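Long-range contact in metazoan TIR-STING fusion (Crassostrea gigas, PDB 6WT6), which joins a TIR domain to a STING ligand-binding domain in one animal chain, and probably serves in innate immune signalling through STING-type ligand recognition: residues L218-S223 with E278-I283. Numbering follows the deposited sequence.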
loop_
_atom_site.group_PDB
_atom_site.type_symbol
_atom_site.label_atom_id
_atom_site.label_comp_id
_atom_site.label_asym_id
_atom_site.label_seq_id
_atom_site.Cartn_x
_atom_site.Cartn_y
_atom_site.Cartn_z
ATOM N N LEU A 218 -5.542 5.242 -19.453
ATOM C CA LEU A 218 -4.869 5.676 -18.236
ATOM C C LEU A 218 -3.371 5.694 -18.499
ATOM O O LEU A 218 -2.783 4.661 -18.839
ATOM C CB LEU A 218 -5.204 4.750 -17.068
ATOM C CG LEU A 218 -6.680 4.607 -16.703
ATOM C CD1 LEU A 218 -6.863 3.434 -15.762
ATOM C CD2 LEU A 218 -7.208 5.899 -16.079
ATOM N N PHE A 219 -2.757 6.861 -18.341
ATOM C CA PHE A 219 -1.382 7.072 -18.771
ATOM C C PHE A 219 -0.424 6.861 -17.608
ATOM O O PHE A 219 -0.624 7.406 -16.517
ATOM C CB PHE A 219 -1.218 8.462 -19.386
ATOM C CG PHE A 219 -1.903 8.599 -20.714
ATOM C CD1 PHE A 219 -1.243 8.265 -21.885
ATOM C CD2 PHE A 219 -3.223 9.015 -20.789
ATOM C CE1 PHE A 219 -1.880 8.370 -23.108
ATOM C CE2 PHE A 219 -3.862 9.123 -22.011
ATOM C CZ PHE A 219 -3.192 8.798 -23.171
ATOM N N PHE A 220 0.618 6.070 -17.860
ATOM C CA PHE A 220 1.551 5.598 -16.839
ATOM C C PHE A 220 2.960 5.876 -17.352
ATOM O O PHE A 220 3.626 4.979 -17.887
ATOM C CB PHE A 220 1.321 4.108 -16.561
ATOM C CG PHE A 220 1.950 3.596 -15.287
ATOM C CD1 PHE A 220 3.187 4.056 -14.851
ATOM C CD2 PHE A 220 1.301 2.629 -14.535
ATOM C CE1 PHE A 220 3.753 3.569 -13.684
ATOM C CE2 PHE A 220 1.862 2.138 -13.372
ATOM C CZ PHE A 220 3.089 2.610 -12.943
ATOM N N PRO A 221 3.439 7.111 -17.217
ATOM C CA PRO A 221 4.830 7.404 -17.584
ATOM C C PRO A 221 5.797 6.683 -16.657
ATOM O O PRO A 221 5.582 6.611 -15.445
ATOM C CB PRO A 221 4.927 8.925 -17.423
ATOM C CG PRO A 221 3.868 9.257 -16.415
ATOM C CD PRO A 221 2.742 8.300 -16.695
ATOM N N GLN A 222 6.881 6.155 -17.240
ATOM C CA GLN A 222 7.818 5.353 -16.457
ATOM C C GLN A 222 8.459 6.159 -15.335
ATOM O O GLN A 222 8.784 5.603 -14.281
ATOM C CB GLN A 222 8.901 4.766 -17.363
ATOM C CG GLN A 222 9.903 3.890 -16.625
ATOM C CD GLN A 222 10.921 3.259 -17.548
ATOM O OE1 GLN A 222 10.888 3.466 -18.759
ATOM N NE2 GLN A 222 11.835 2.483 -16.980
ATOM N N SER A 223 8.666 7.459 -15.538
ATOM C CA SER A 223 9.243 8.265 -14.470
ATOM C C SER A 223 8.257 8.521 -13.342
ATOM O O SER A 223 8.669 9.031 -12.293
ATOM C CB SER A 223 9.739 9.602 -15.014
ATOM O OG SER A 223 8.649 10.482 -15.227
ATOM N N GLU A 278 -6.447 10.273 -19.077
ATOM C CA GLU A 278 -5.921 10.985 -17.924
ATOM C C GLU A 278 -4.734 10.205 -17.382
ATOM O O GLU A 278 -4.532 9.034 -17.711
ATOM C CB GLU A 278 -6.992 11.171 -16.847
ATOM C CG GLU A 278 -7.518 9.860 -16.277
ATOM C CD GLU A 278 -8.794 10.042 -15.474
ATOM O OE1 GLU A 278 -9.618 10.894 -15.862
ATOM O OE2 GLU A 278 -8.968 9.338 -14.455
ATOM N N TYR A 279 -3.940 10.878 -16.555
ATOM C CA TYR A 279 -2.871 10.201 -15.841
ATOM C C TYR A 279 -3.444 9.362 -14.704
ATOM O O TYR A 279 -4.502 9.667 -14.150
ATOM C CB TYR A 279 -1.871 11.214 -15.275
ATOM C CG TYR A 279 -0.963 11.873 -16.295
ATOM C CD1 TYR A 279 0.170 11.225 -16.764
ATOM C CD2 TYR A 279 -1.225 13.154 -16.763
ATOM C CE1 TYR A 279 1.006 11.822 -17.683
ATOM C CE2 TYR A 279 -0.396 13.761 -17.686
ATOM C CZ TYR A 279 0.720 13.093 -18.140
ATOM O OH TYR A 279 1.553 13.694 -19.054
ATOM N N ILE A 280 -2.736 8.286 -14.367
ATOM C CA ILE A 280 -2.953 7.575 -13.109
ATOM C C ILE A 280 -2.288 8.422 -12.027
ATOM O O ILE A 280 -1.072 8.357 -11.834
ATOM C CB ILE A 280 -2.386 6.154 -13.145
ATOM C CG1 ILE A 280 -2.950 5.383 -14.337
ATOM C CG2 ILE A 280 -2.690 5.430 -11.841
ATOM C CD1 ILE A 280 -2.485 3.944 -14.407
ATOM N N GLY A 281 -3.085 9.231 -11.322
ATOM C CA GLY A 281 -2.519 10.251 -10.453
ATOM C C GLY A 281 -1.732 9.700 -9.280
ATOM O O GLY A 281 -0.823 10.366 -8.773
ATOM N N VAL A 282 -2.055 8.481 -8.840
ATOM C CA VAL A 282 -1.425 7.938 -7.641
ATOM C C VAL A 282 0.065 7.673 -7.857
ATOM O O VAL A 282 0.853 7.731 -6.904
ATOM C CB VAL A 282 -2.172 6.669 -7.182
ATOM C CG1 VAL A 282 -1.948 5.520 -8.157
ATOM C CG2 VAL A 282 -1.748 6.277 -5.770
ATOM N N ILE A 283 0.491 7.403 -9.095
ATOM C CA ILE A 283 1.899 7.075 -9.318
ATOM C C ILE A 283 2.811 8.268 -9.058
ATOM O O ILE A 283 3.999 8.079 -8.778
ATOM C CB ILE A 283 2.130 6.523 -10.740
ATOM C CG1 ILE A 283 1.995 7.632 -11.784
ATOM C CG2 ILE A 283 1.163 5.382 -11.025
ATOM C CD1 ILE A 283 2.068 7.140 -13.222
#
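Two backbone hydrogen bonds join the segments, and Phe-219 makes both. Phe-219 N donates to Glu-278 O at 2.9 Å. Phe-219 O accepts from Ile-280 N at 3.1 Å in a nearly straight bond, 173° at the hydrogen. Each donor lies in the plane of the carbonyl it meets. Leu-218 CA adds a C-H...O contact to Glu-278 O. Glu-278 OE2 is hydrogen-bonded to Tyr-187 OH.

These are the C-terminal ends of two neighbouring parallel strands, 212-221 and 272-279, in the mixed sheet of the STING ligand-binding domain. After Tyr-279 the strand ends and 280-283 lead into helix 284-291. On its other edge strand 212-221 bonds to strand 327-332.

Apolar contacts complete the join. On one face Leu-218 and Glu-278 point the same way, Leu-218 CD2 against Glu-278 CG at 4.0 Å. On the face of Phe-219 and Tyr-279, Pro-221 CD comes in plane to the Tyr-279 ring edge, 3.9 Å from CD1. From beyond the strand end, Ile-280 CG1 meets Leu-218 CB at 3.6 Å. Phe-220 CG is anti to its backbone N (chi1 -164°). Ile-283 puts CG2 over one face of that ring, offset toward the rim, a CH-pi contact. Ile-283 CD1 lies 3.7 Å from Phe-220 CD1 and from Pro-221 CD.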